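Local coordinates for protein K5 lyase (Enterobacteria phage k1-5, PDB 2X3H) that probably cleaves the glycosaminoglycan K5 capsule of host bacteria by an eliminative lyase reaction, as a trimeric viral tail spike built round a parallel beta-helix, at residues F183-Y188 with L197-I202; S336-T341 with Q348-A353; G503-Q506 with A511-P514. All coordinates share one frame; numbering follows the deposited sequence.

Contact 1 (F183-Y188 with L197-I202)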
ATOM      1  N   PHE A 183      24.244   9.062  17.338  1.00  7.50           N
ATOM      2  CA  PHE A 183      22.816   8.785  17.231  1.00  7.24           C
ATOM      3  C   PHE A 183      22.085   8.936  18.555  1.00  7.92           C
ATOM      4  O   PHE A 183      22.662   8.754  19.637  1.00  7.40           O
ATOM      5  CB  PHE A 183      22.614   7.365  16.702  1.00  8.79           C
ATOM      6  CG  PHE A 183      23.167   7.169  15.326  1.00  9.61           C
ATOM      7  CD1 PHE A 183      22.339   7.284  14.218  1.00 10.12           C
ATOM      8  CD2 PHE A 183      24.513   6.897  15.132  1.00 10.40           C
ATOM      9  CE1 PHE A 183      22.838   7.130  12.936  1.00 10.52           C
ATOM     10  CE2 PHE A 183      25.021   6.742  13.843  1.00 11.05           C
ATOM     11  CZ  PHE A 183      24.180   6.857  12.748  1.00 11.07           C
ATOM     12  N   SER A 184      20.799   9.261  18.471  1.00  5.79           N
ATOM     13  CA  SER A 184      19.971   9.308  19.669  1.00  5.99           C
ATOM     14  C   SER A 184      19.772   7.918  20.250  1.00  6.55           C
ATOM     15  O   SER A 184      19.961   7.705  21.437  1.00  6.80           O
ATOM     16  CB  SER A 184      18.623   9.981  19.379  1.00  6.64           C
ATOM     17  OG  SER A 184      18.832  11.352  19.087  1.00  7.84           O
ATOM     18  N   LEU A 185      19.395   6.971  19.396  1.00  5.86           N
ATOM     19  CA  LEU A 185      19.199   5.599  19.818  1.00  6.85           C
ATOM     20  C   LEU A 185      19.862   4.675  18.804  1.00  6.99           C
ATOM     21  O   LEU A 185      19.520   4.703  17.630  1.00  7.05           O
ATOM     22  CB  LEU A 185      17.698   5.292  19.920  1.00  6.95           C
ATOM     23  CG  LEU A 185      17.300   3.847  20.255  1.00  8.11           C
ATOM     24  CD1 LEU A 185      17.830   3.396  21.612  1.00  8.85           C
ATOM     25  CD2 LEU A 185      15.786   3.700  20.214  1.00  8.63           C
ATOM     26  N   ILE A 186      20.812   3.865  19.258  1.00  7.18           N
ATOM     27  CA  ILE A 186      21.531   2.972  18.349  1.00  7.04           C
ATOM     28  C   ILE A 186      21.552   1.567  18.930  1.00  7.32           C
ATOM     29  O   ILE A 186      21.871   1.383  20.091  1.00  8.06           O
ATOM     30  CB  ILE A 186      22.983   3.467  18.064  1.00  7.66           C
ATOM     31  CG1 ILE A 186      23.735   2.461  17.198  1.00  8.32           C
ATOM     32  CG2 ILE A 186      23.747   3.704  19.369  1.00  8.55           C
ATOM     33  CD1 ILE A 186      25.161   2.829  16.890  1.00  8.13           C
ATOM     34  N   ALA A 187      21.204   0.583  18.109  1.00  6.80           N
ATOM     35  CA  ALA A 187      21.356  -0.819  18.484  1.00  7.05           C
ATOM     36  C   ALA A 187      22.336  -1.474  17.527  1.00  8.06           C
ATOM     37  O   ALA A 187      22.258  -1.262  16.311  1.00  8.52           O
ATOM     38  CB  ALA A 187      20.005  -1.529  18.445  1.00  7.43           C
ATOM     39  N   TYR A 188      23.274  -2.264  18.055  1.00  7.71           N
ATOM     40  CA  TYR A 188      24.270  -2.912  17.201  1.00  9.21           C
ATOM     41  C   TYR A 188      24.704  -4.263  17.771  1.00  9.39           C
ATOM     42  O   TYR A 188      24.419  -4.572  18.913  1.00  8.75           O
ATOM     43  CB  TYR A 188      25.485  -1.998  16.969  1.00 11.15           C
ATOM     44  CG  TYR A 188      26.160  -1.487  18.232  1.00 11.98           C
ATOM     45  CD1 TYR A 188      25.788  -0.272  18.802  1.00 12.62           C
ATOM     46  CD2 TYR A 188      27.181  -2.212  18.848  1.00 13.68           C
ATOM     47  CE1 TYR A 188      26.399   0.208  19.957  1.00 13.26           C
ATOM     48  CE2 TYR A 188      27.806  -1.735  20.004  1.00 13.49           C
ATOM     49  CZ  TYR A 188      27.411  -0.522  20.548  1.00 13.75           C
ATOM     50  OH  TYR A 188      28.030  -0.040  21.698  1.00 14.79           O
ATOM     51  N   LEU A 197      13.694  -6.466  18.763  1.00  5.56           N
ATOM     52  CA  LEU A 197      13.530  -5.146  19.380  1.00  5.74           C
ATOM     53  C   LEU A 197      12.187  -4.553  18.998  1.00  5.49           C
ATOM     54  O   LEU A 197      11.680  -4.801  17.900  1.00  4.83           O
ATOM     55  CB  LEU A 197      14.625  -4.183  18.919  1.00  6.20           C
ATOM     56  CG  LEU A 197      16.076  -4.681  19.052  1.00  7.34           C
ATOM     57  CD1 LEU A 197      17.079  -3.614  18.634  1.00  8.56           C
ATOM     58  CD2 LEU A 197      16.370  -5.151  20.458  1.00  8.27           C
ATOM     59  N   MET A 198      11.611  -3.769  19.896  1.00  4.40           N
ATOM     60  CA  MET A 198      10.452  -2.960  19.550  1.00  5.80           C
ATOM     61  C   MET A 198      10.780  -1.538  19.939  1.00  5.78           C
ATOM     62  O   MET A 198      10.955  -1.239  21.115  1.00  6.99           O
ATOM     63  CB  MET A 198       9.202  -3.426  20.290  1.00  6.28           C
ATOM     64  CG  MET A 198       8.648  -4.769  19.807  1.00  8.03           C
ATOM     65  SD  MET A 198       7.247  -5.286  20.829  1.00 11.41           S
ATOM     66  CE  MET A 198       6.684  -6.760  19.988  1.00  9.17           C
ATOM     67  N   ILE A 199      10.893  -0.675  18.939  1.00  5.59           N
ATOM     68  CA  ILE A 199      11.248   0.715  19.161  1.00  5.44           C
ATOM     69  C   ILE A 199      10.084   1.538  18.639  1.00  6.06           C
ATOM     70  O   ILE A 199       9.830   1.557  17.429  1.00  5.90           O
ATOM     71  CB  ILE A 199      12.535   1.064  18.390  1.00  5.48           C
ATOM     72  CG1 ILE A 199      13.744   0.327  18.992  1.00  6.22           C
ATOM     73  CG2 ILE A 199      12.765   2.575  18.334  1.00  6.10           C
ATOM     74  CD1 ILE A 199      14.966   0.322  18.082  1.00  6.33           C
ATOM     75  N   LYS A 200       9.354   2.185  19.541  1.00  6.13           N
ATOM     76  CA  LYS A 200       8.105   2.818  19.140  1.00  7.58           C
ATOM     77  C   LYS A 200       7.837   4.112  19.884  1.00  7.69           C
ATOM     78  O   LYS A 200       8.108   4.221  21.082  1.00  7.90           O
ATOM     79  CB  LYS A 200       6.935   1.858  19.318  1.00  9.86           C
ATOM     80  CG  LYS A 200       6.843   1.215  20.691  1.00 12.41           C
ATOM     81  CD  LYS A 200       6.000  -0.058  20.614  1.00 15.77           C
ATOM     82  CE  LYS A 200       5.879  -0.727  21.956  1.00 16.75           C
ATOM     83  NZ  LYS A 200       4.653  -1.583  21.994  1.00 17.98           N
ATOM     84  N   GLY A 201       7.298   5.093  19.170  1.00  5.89           N
ATOM     85  CA  GLY A 201       6.956   6.356  19.810  1.00  5.81           C
ATOM     86  C   GLY A 201       8.200   7.108  20.218  1.00  5.82           C
ATOM     87  O   GLY A 201       8.403   7.388  21.399  1.00  6.71           O
ATOM     88  N   ILE A 202       9.037   7.427  19.239  1.00  5.48           N
ATOM     89  CA  ILE A 202      10.289   8.108  19.519  1.00  4.69           C
ATOM     90  C   ILE A 202      10.260   9.501  18.937  1.00  5.74           C
ATOM     91  O   ILE A 202       9.899   9.669  17.775  1.00  5.55           O
ATOM     92  CB  ILE A 202      11.457   7.376  18.854  1.00  5.64           C
ATOM     93  CG1 ILE A 202      11.511   5.916  19.308  1.00  5.39           C
ATOM     94  CG2 ILE A 202      12.765   8.095  19.091  1.00  5.79           C
ATOM     95  CD1 ILE A 202      11.627   5.709  20.825  1.00  6.87           C
TER

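Contact 2 (S336-T341 with Q348-A353)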
ATOM      1  N   SER A 336       5.914  16.364  -4.271  1.00  5.16           N
ATOM      2  CA  SER A 336       5.449  17.650  -4.759  1.00  5.90           C
ATOM      3  C   SER A 336       6.324  18.765  -4.214  1.00  5.69           C
ATOM      4  O   SER A 336       7.238  18.511  -3.442  1.00  6.13           O
ATOM      5  CB  SER A 336       3.984  17.869  -4.381  1.00  7.47           C
ATOM      6  OG  SER A 336       3.837  18.074  -2.988  1.00  9.18           O
ATOM      7  N   GLY A 337       6.058  20.001  -4.637  1.00  5.66           N
ATOM      8  CA  GLY A 337       6.802  21.140  -4.106  1.00  6.53           C
ATOM      9  C   GLY A 337       8.105  21.455  -4.810  1.00  7.13           C
ATOM     10  O   GLY A 337       8.955  22.168  -4.259  1.00  9.53           O
ATOM     11  N   CYS A 338       8.276  20.944  -6.029  1.00  7.53           N
ATOM     12  CA  CYS A 338       9.449  21.252  -6.844  1.00  7.45           C
ATOM     13  C   CYS A 338       9.047  21.969  -8.125  1.00  7.98           C
ATOM     14  O   CYS A 338       8.582  21.316  -9.085  1.00  8.93           O
ATOM     15  CB  CYS A 338      10.195  19.967  -7.245  1.00  8.47           C
ATOM     16  SG  CYS A 338      10.756  18.936  -5.880  1.00 10.13           S
ATOM     17  N   ASP A 339       9.247  23.289  -8.173  1.00  8.46           N
ATOM     18  CA  ASP A 339       8.897  24.041  -9.391  1.00  9.53           C
ATOM     19  C   ASP A 339      10.125  24.569 -10.153  1.00  9.50           C
ATOM     20  O   ASP A 339      10.005  25.391 -11.080  1.00 10.60           O
ATOM     21  CB  ASP A 339       7.895  25.167  -9.093  1.00 10.89           C
ATOM     22  CG  ASP A 339       8.498  26.279  -8.266  1.00 12.53           C
ATOM     23  OD1 ASP A 339       9.695  26.186  -7.923  1.00 13.23           O
ATOM     24  OD2 ASP A 339       7.773  27.256  -7.970  1.00 13.86           O
ATOM     25  N   GLY A 340      11.300  24.054  -9.789  1.00  9.14           N
ATOM     26  CA  GLY A 340      12.536  24.406 -10.463  1.00  9.69           C
ATOM     27  C   GLY A 340      13.440  25.318  -9.653  1.00 10.18           C
ATOM     28  O   GLY A 340      14.591  25.544 -10.025  1.00 10.52           O
ATOM     29  N   THR A 341      12.908  25.864  -8.565  1.00  9.92           N
ATOM     30  CA  THR A 341      13.701  26.681  -7.658  1.00 11.72           C
ATOM     31  C   THR A 341      13.447  26.263  -6.210  1.00 11.03           C
ATOM     32  O   THR A 341      12.357  25.784  -5.872  1.00 11.64           O
ATOM     33  CB  THR A 341      13.377  28.180  -7.807  1.00 13.35           C
ATOM     34  OG1 THR A 341      12.044  28.419  -7.349  1.00 16.32           O
ATOM     35  CG2 THR A 341      13.510  28.612  -9.258  1.00 14.33           C
ATOM     36  N   GLN A 348      16.776  24.304  -8.506  1.00  9.33           N
ATOM     37  CA  GLN A 348      16.576  23.031  -7.815  1.00  8.30           C
ATOM     38  C   GLN A 348      16.135  21.973  -8.822  1.00  8.43           C
ATOM     39  O   GLN A 348      15.100  22.123  -9.479  1.00  9.21           O
ATOM     40  CB  GLN A 348      15.534  23.196  -6.708  1.00  7.46           C
ATOM     41  CG  GLN A 348      15.161  21.912  -5.983  1.00  7.92           C
ATOM     42  CD  GLN A 348      13.974  22.121  -5.080  1.00  8.19           C
ATOM     43  OE1 GLN A 348      12.831  22.082  -5.528  1.00  9.60           O
ATOM     44  NE2 GLN A 348      14.233  22.375  -3.806  1.00  8.68           N
ATOM     45  N   THR A 349      16.924  20.913  -8.957  1.00  7.92           N
ATOM     46  CA  THR A 349      16.502  19.795  -9.792  1.00  8.21           C
ATOM     47  C   THR A 349      15.601  18.859  -9.004  1.00  6.88           C
ATOM     48  O   THR A 349      15.621  18.837  -7.771  1.00  7.75           O
ATOM     49  CB  THR A 349      17.693  18.993 -10.307  1.00  8.84           C
ATOM     50  OG1 THR A 349      18.432  18.473  -9.197  1.00 10.82           O
ATOM     51  CG2 THR A 349      18.583  19.876 -11.172  1.00 10.65           C
ATOM     52  N   ALA A 350      14.806  18.093  -9.743  1.00  5.94           N
ATOM     53  CA  ALA A 350      13.896  17.110  -9.170  1.00  6.07           C
ATOM     54  C   ALA A 350      14.169  15.742  -9.789  1.00  6.12           C
ATOM     55  O   ALA A 350      14.413  15.626 -10.994  1.00  6.27           O
ATOM     56  CB  ALA A 350      12.438  17.513  -9.418  1.00  6.97           C
ATOM     57  N   THR A 351      14.116  14.708  -8.951  1.00  6.06           N
ATOM     58  CA  THR A 351      14.219  13.327  -9.404  1.00  6.59           C
ATOM     59  C   THR A 351      13.365  12.473  -8.472  1.00  6.23           C
ATOM     60  O   THR A 351      13.728  12.289  -7.315  1.00  7.08           O
ATOM     61  CB  THR A 351      15.684  12.831  -9.316  1.00  7.04           C
ATOM     62  OG1 THR A 351      16.530  13.671 -10.111  1.00  9.26           O
ATOM     63  CG2 THR A 351      15.802  11.394  -9.825  1.00  9.63           C
ATOM     64  N   ILE A 352      12.223  11.963  -8.935  1.00  5.00           N
ATOM     65  CA  ILE A 352      11.346  11.209  -8.025  1.00  4.92           C
ATOM     66  C   ILE A 352      11.872   9.796  -7.734  1.00  5.10           C
ATOM     67  O   ILE A 352      11.647   9.248  -6.641  1.00  5.36           O
ATOM     68  CB  ILE A 352       9.864  11.201  -8.515  1.00  4.82           C
ATOM     69  CG1 ILE A 352       8.911  10.714  -7.417  1.00  5.23           C
ATOM     70  CG2 ILE A 352       9.693  10.362  -9.774  1.00  6.11           C
ATOM     71  CD1 ILE A 352       7.473  11.094  -7.658  1.00  4.71           C
ATOM     72  N   ALA A 353      12.574   9.220  -8.710  1.00  4.68           N
ATOM     73  CA  ALA A 353      13.212   7.915  -8.520  1.00  4.23           C
ATOM     74  C   ALA A 353      14.553   7.938  -9.243  1.00  5.04           C
ATOM     75  O   ALA A 353      14.613   8.240 -10.438  1.00  5.94           O
ATOM     76  CB  ALA A 353      12.319   6.798  -9.074  1.00  5.51           C
TER
HETATM   77  O   HOH W   1      12.422  21.930  -8.322  1.00  9.40           O

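Contact 3 (G503-Q506 with A511-P514). Unlike the reference sequence in segment 503-506: Tyr504 (reference Phe).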
ATOM      1  N   GLY A 503      -0.015   9.237 -54.310  1.00  9.00           N
ATOM      2  CA  GLY A 503      -0.843   8.430 -55.213  1.00  7.21           C
ATOM      3  C   GLY A 503      -1.499   7.271 -54.492  1.00  6.29           C
ATOM      4  O   GLY A 503      -1.066   6.885 -53.407  1.00  6.18           O
ATOM      5  N   TYR A 504      -2.534   6.707 -55.107  1.00  5.44           N
ATOM      6  CA  TYR A 504      -3.229   5.558 -54.528  1.00  5.50           C
ATOM      7  C   TYR A 504      -4.035   4.795 -55.566  1.00  5.85           C
ATOM      8  O   TYR A 504      -4.308   5.283 -56.676  1.00  5.74           O
ATOM      9  CB  TYR A 504      -4.142   5.987 -53.361  1.00  6.08           C
ATOM     10  CG  TYR A 504      -5.134   7.060 -53.740  1.00  6.67           C
ATOM     11  CD1 TYR A 504      -6.306   6.739 -54.425  1.00  7.37           C
ATOM     12  CD2 TYR A 504      -4.878   8.391 -53.442  1.00  7.16           C
ATOM     13  CE1 TYR A 504      -7.208   7.720 -54.781  1.00  8.65           C
ATOM     14  CE2 TYR A 504      -5.765   9.379 -53.788  1.00  7.85           C
ATOM     15  CZ  TYR A 504      -6.930   9.040 -54.467  1.00  8.16           C
ATOM     16  OH  TYR A 504      -7.820  10.040 -54.821  1.00  9.74           O
ATOM     17  N   LEU A 505      -4.369   3.565 -55.202  1.00  5.38           N
ATOM     18  CA  LEU A 505      -5.407   2.800 -55.864  1.00  5.47           C
ATOM     19  C   LEU A 505      -6.656   2.878 -54.983  1.00  5.57           C
ATOM     20  O   LEU A 505      -6.588   2.630 -53.765  1.00  5.56           O
ATOM     21  CB  LEU A 505      -4.971   1.342 -56.039  1.00  5.95           C
ATOM     22  CG  LEU A 505      -3.827   1.139 -57.041  1.00  6.38           C
ATOM     23  CD1 LEU A 505      -3.245  -0.260 -56.931  1.00  6.89           C
ATOM     24  CD2 LEU A 505      -4.293   1.412 -58.466  1.00  7.41           C
ATOM     25  N   GLN A 506      -7.778   3.231 -55.598  1.00  4.76           N
ATOM     26  CA  GLN A 506      -9.063   3.301 -54.903  1.00  4.83           C
ATOM     27  C   GLN A 506      -9.914   2.089 -55.237  1.00  5.88           C
ATOM     28  O   GLN A 506     -10.220   1.828 -56.418  1.00  5.84           O
ATOM     29  CB  GLN A 506      -9.788   4.586 -55.282  1.00  5.66           C
ATOM     30  CG  GLN A 506     -11.140   4.786 -54.632  1.00  7.78           C
ATOM     31  CD  GLN A 506     -11.619   6.211 -54.799  1.00  9.28           C
ATOM     32  OE1 GLN A 506     -10.918   7.157 -54.422  1.00 11.82           O
ATOM     33  NE2 GLN A 506     -12.816   6.378 -55.367  1.00 11.10           N
ATOM     34  N   ALA A 511     -15.310  -0.553 -59.408  1.00  5.67           N
ATOM     35  CA  ALA A 511     -14.052  -0.480 -60.142  1.00  5.38           C
ATOM     36  C   ALA A 511     -12.908  -0.115 -59.221  1.00  5.96           C
ATOM     37  O   ALA A 511     -13.086   0.654 -58.264  1.00  5.83           O
ATOM     38  CB  ALA A 511     -14.158   0.554 -61.276  1.00  5.30           C
ATOM     39  N   MET A 512     -11.735  -0.666 -59.516  1.00  5.37           N
ATOM     40  CA  MET A 512     -10.503  -0.192 -58.898  1.00  6.00           C
ATOM     41  C   MET A 512      -9.918   0.861 -59.819  1.00  6.75           C
ATOM     42  O   MET A 512      -9.694   0.600 -60.992  1.00  6.41           O
ATOM     43  CB  MET A 512      -9.492  -1.326 -58.724  1.00  7.22           C
ATOM     44  CG  MET A 512      -8.168  -0.829 -58.151  1.00  7.27           C
ATOM     45  SD  MET A 512      -7.030  -2.142 -57.633  1.00 11.60           S
ATOM     46  CE  MET A 512      -6.351  -2.604 -59.206  1.00 12.60           C
ATOM     47  N   THR A 513      -9.660   2.046 -59.276  1.00  5.72           N
ATOM     48  CA  THR A 513      -9.152   3.145 -60.084  1.00  5.53           C
ATOM     49  C   THR A 513      -7.888   3.785 -59.504  1.00  5.47           C
ATOM     50  O   THR A 513      -7.657   3.785 -58.289  1.00  5.51           O
ATOM     51  CB  THR A 513     -10.214   4.270 -60.205  1.00  5.13           C
ATOM     52  OG1 THR A 513     -10.691   4.620 -58.895  1.00  6.14           O
ATOM     53  CG2 THR A 513     -11.390   3.835 -61.089  1.00  5.45           C
ATOM     54  N   PRO A 514      -7.054   4.354 -60.380  1.00  5.65           N
ATOM     55  CA  PRO A 514      -5.902   5.123 -59.916  1.00  5.54           C
ATOM     56  C   PRO A 514      -6.370   6.528 -59.502  1.00  5.89           C
ATOM     57  O   PRO A 514      -7.437   6.969 -59.937  1.00  7.51           O
ATOM     58  CB  PRO A 514      -5.021   5.184 -61.158  1.00  6.44           C
ATOM     59  CG  PRO A 514      -6.026   5.175 -62.300  1.00  6.04           C
ATOM     60  CD  PRO A 514      -7.142   4.295 -61.852  1.00  5.85           C
TER

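Contact 1 (F183-Y188 with L197-I202)
Leu185 and Ile199 reach toward each other from facing walls of the parallel beta-helix and meet tip to tip. Apolar packing is the whole of the direct contact. The touching branch of Leu185 is its CD2 methyl, which lies 3.7 Å from Ile199 CG2 and 4.1 Å from Ile199 CD1, so one methyl rests against both branches of the isoleucine. With CG anti to the backbone N (chi1 176°), the Leu185 side chain is carried out from its own wall into the interior. A second pair forms further along: Ala187 CB, a single methyl, meets Leu197 CD1 at 3.6 Å, the longer leucine spanning most of the gap. Because these pairs bridge walls rather than adjacent strands, the backbones stay well separated, with Ala187 CA 9.0 Å from Leu197 CA. The four touching residues are buried, as expected of the hydrophobic core running through a beta-helix coil.

Polar bonds go to partners beyond the two segments. The Ser184 hydroxyl, buried at the corner before strand 186-188, is held by Gln159 OE1 and Tyr236 OH, while Phe183 N is held by Gln158 OE1. On the outer side of the other wall, Lys200 NZ makes a salt bridge to Asp172 OD1 of the second subunit, so the strand that supplies Ile199 to the core also serves the trimer interface.

Gly201 has positive phi, and the eight residues between the segments form the loop that joins the two walls. Strand 186-188 lies between strands 160-163 and 218-221 in one parallel sheet; strand 198-206, which bends at Gly201 from one wall to the next, pairs in parallel with strands 168-178 and 227-234.

Contact 2 (S336-T341 with Q348-A353)
Gln348 packs against Cys338 and Thr341 where a loop of the parallel beta-helix, leaving strand 329-336, returns into strand 349-355. Gln348 has the largest share of the buried surface. CG stands anti to the backbone N (chi1 176°) and the chain stays extended beyond it, running along the loop with CB 3.7 Å from Thr341 C. At the tip the amide has two polar partners: NE2 is hydrogen-bonded to Ala315 O in the preceding part of the chain, and OE1 to a bridging water. Cys338 CA is a packing neighbour of OE1 at 3.7 Å.

The backbone directs Cys338 CB at the methyl of Ala350, the two CB atoms 4.0 Å apart. Its chi1 of -58°, with SG anti to the carbonyl carbon, swings the sulfur to beside Gln348 OE1, still near the Ala350 methyl. Ala318 of the neighbouring strand 317-319 touches both Cys338 and Gln348.

Asp339 points the other way, yet its carboxylate shapes the loop: OD1 accepts from Thr341 N at 3.3 Å, closing an Asx turn across Gly340. Gly340, like Gly337, has backbone angles that by themselves favour glycine. Just beyond the turn's aspartate, Gly340 O accepts from Gln348 N at 2.9 Å, immediately ahead of strand 349-355; the donor sits above the carbonyl plane, 58° out of it, rather than on a lone pair.

The bridging water joins the two segments further: it accepts from Gly340 N at 2.8 Å and spends both protons on one residue, donating to Gln348 O at 2.9 Å and to Gln348 OE1 at 2.8 Å.

Contact 3 (G503-Q506 with A511-P514)
Gln506 and Thr513 form the hydrogen-bonded pair of the antiparallel hairpin 504-507/511-514. Gln506 N donates to Thr513 O at 2.8 Å, an almost straight bond (178° at the hydrogen), and Thr513 N returns one to Gln506 O at 2.9 Å. Gln506 O is met a second time by the CA-H of Met512, with CA 3.2 Å away.

The Gln506 side chain begins on the face it shares with Thr513: CB lies 3.7 Å from Thr513 OG1, alongside the hydroxyl. CG continues anti to the backbone N (chi1 180°), and CG and CD lead off from strand 511-514 without a close partner there. At the tip NE2 is the amide atom nearer Thr513, but at 4.5 Å from Thr513 OG1 it is too far for a bond. OE1 comes 3.8 Å from Tyr504 CE1, the ring of the residue two positions back. Strand 494-498 receives the group: Asn494 touches the Gln506 side chain, and Arg496, which also packs on Tyr504, gives OE1 a weak hydrogen bond from NE.

On the other face Leu505 and Pro514 make a non-hydrogen-bonded pair, their CA atoms 4.7 Å apart. Leu505 CD1 approaches Met512 SD loosely at 4.3 Å. Tyr520 lies against both Leu505 and Pro514, and Trp529 of the third subunit packs on the same two residues.

Strand 504-507 is thus flanked by strand 494-498, through a backbone bond between Leu505 and Leu497, and by strand 511-514, the last of this chain's antiparallel sheet; beyond it the sheet continues into the third subunit, whose strand pairs in parallel with Ala511 and Met512.

How the contacts relate
The three contacts follow one another along the chain and along an elongated molecule, and none touches another. Contacts 1 and 2 both belong to the parallel beta-helix, with centres about 32 Å apart: contact 1 joins two walls across the core, whereas contact 2 fastens a loop to the strand that follows it. Contact 3 lies in the C-terminal sheet region, its centre about 55 Å from that of contact 2 and about 80 Å from that of contact 1, on the opposite side of the chain's centre from contact 1. Each adjoins another subunit: Lys200, Ser336 and the 511-514 strand meet neighbouring chains, so trimer contacts recur along the spike's length.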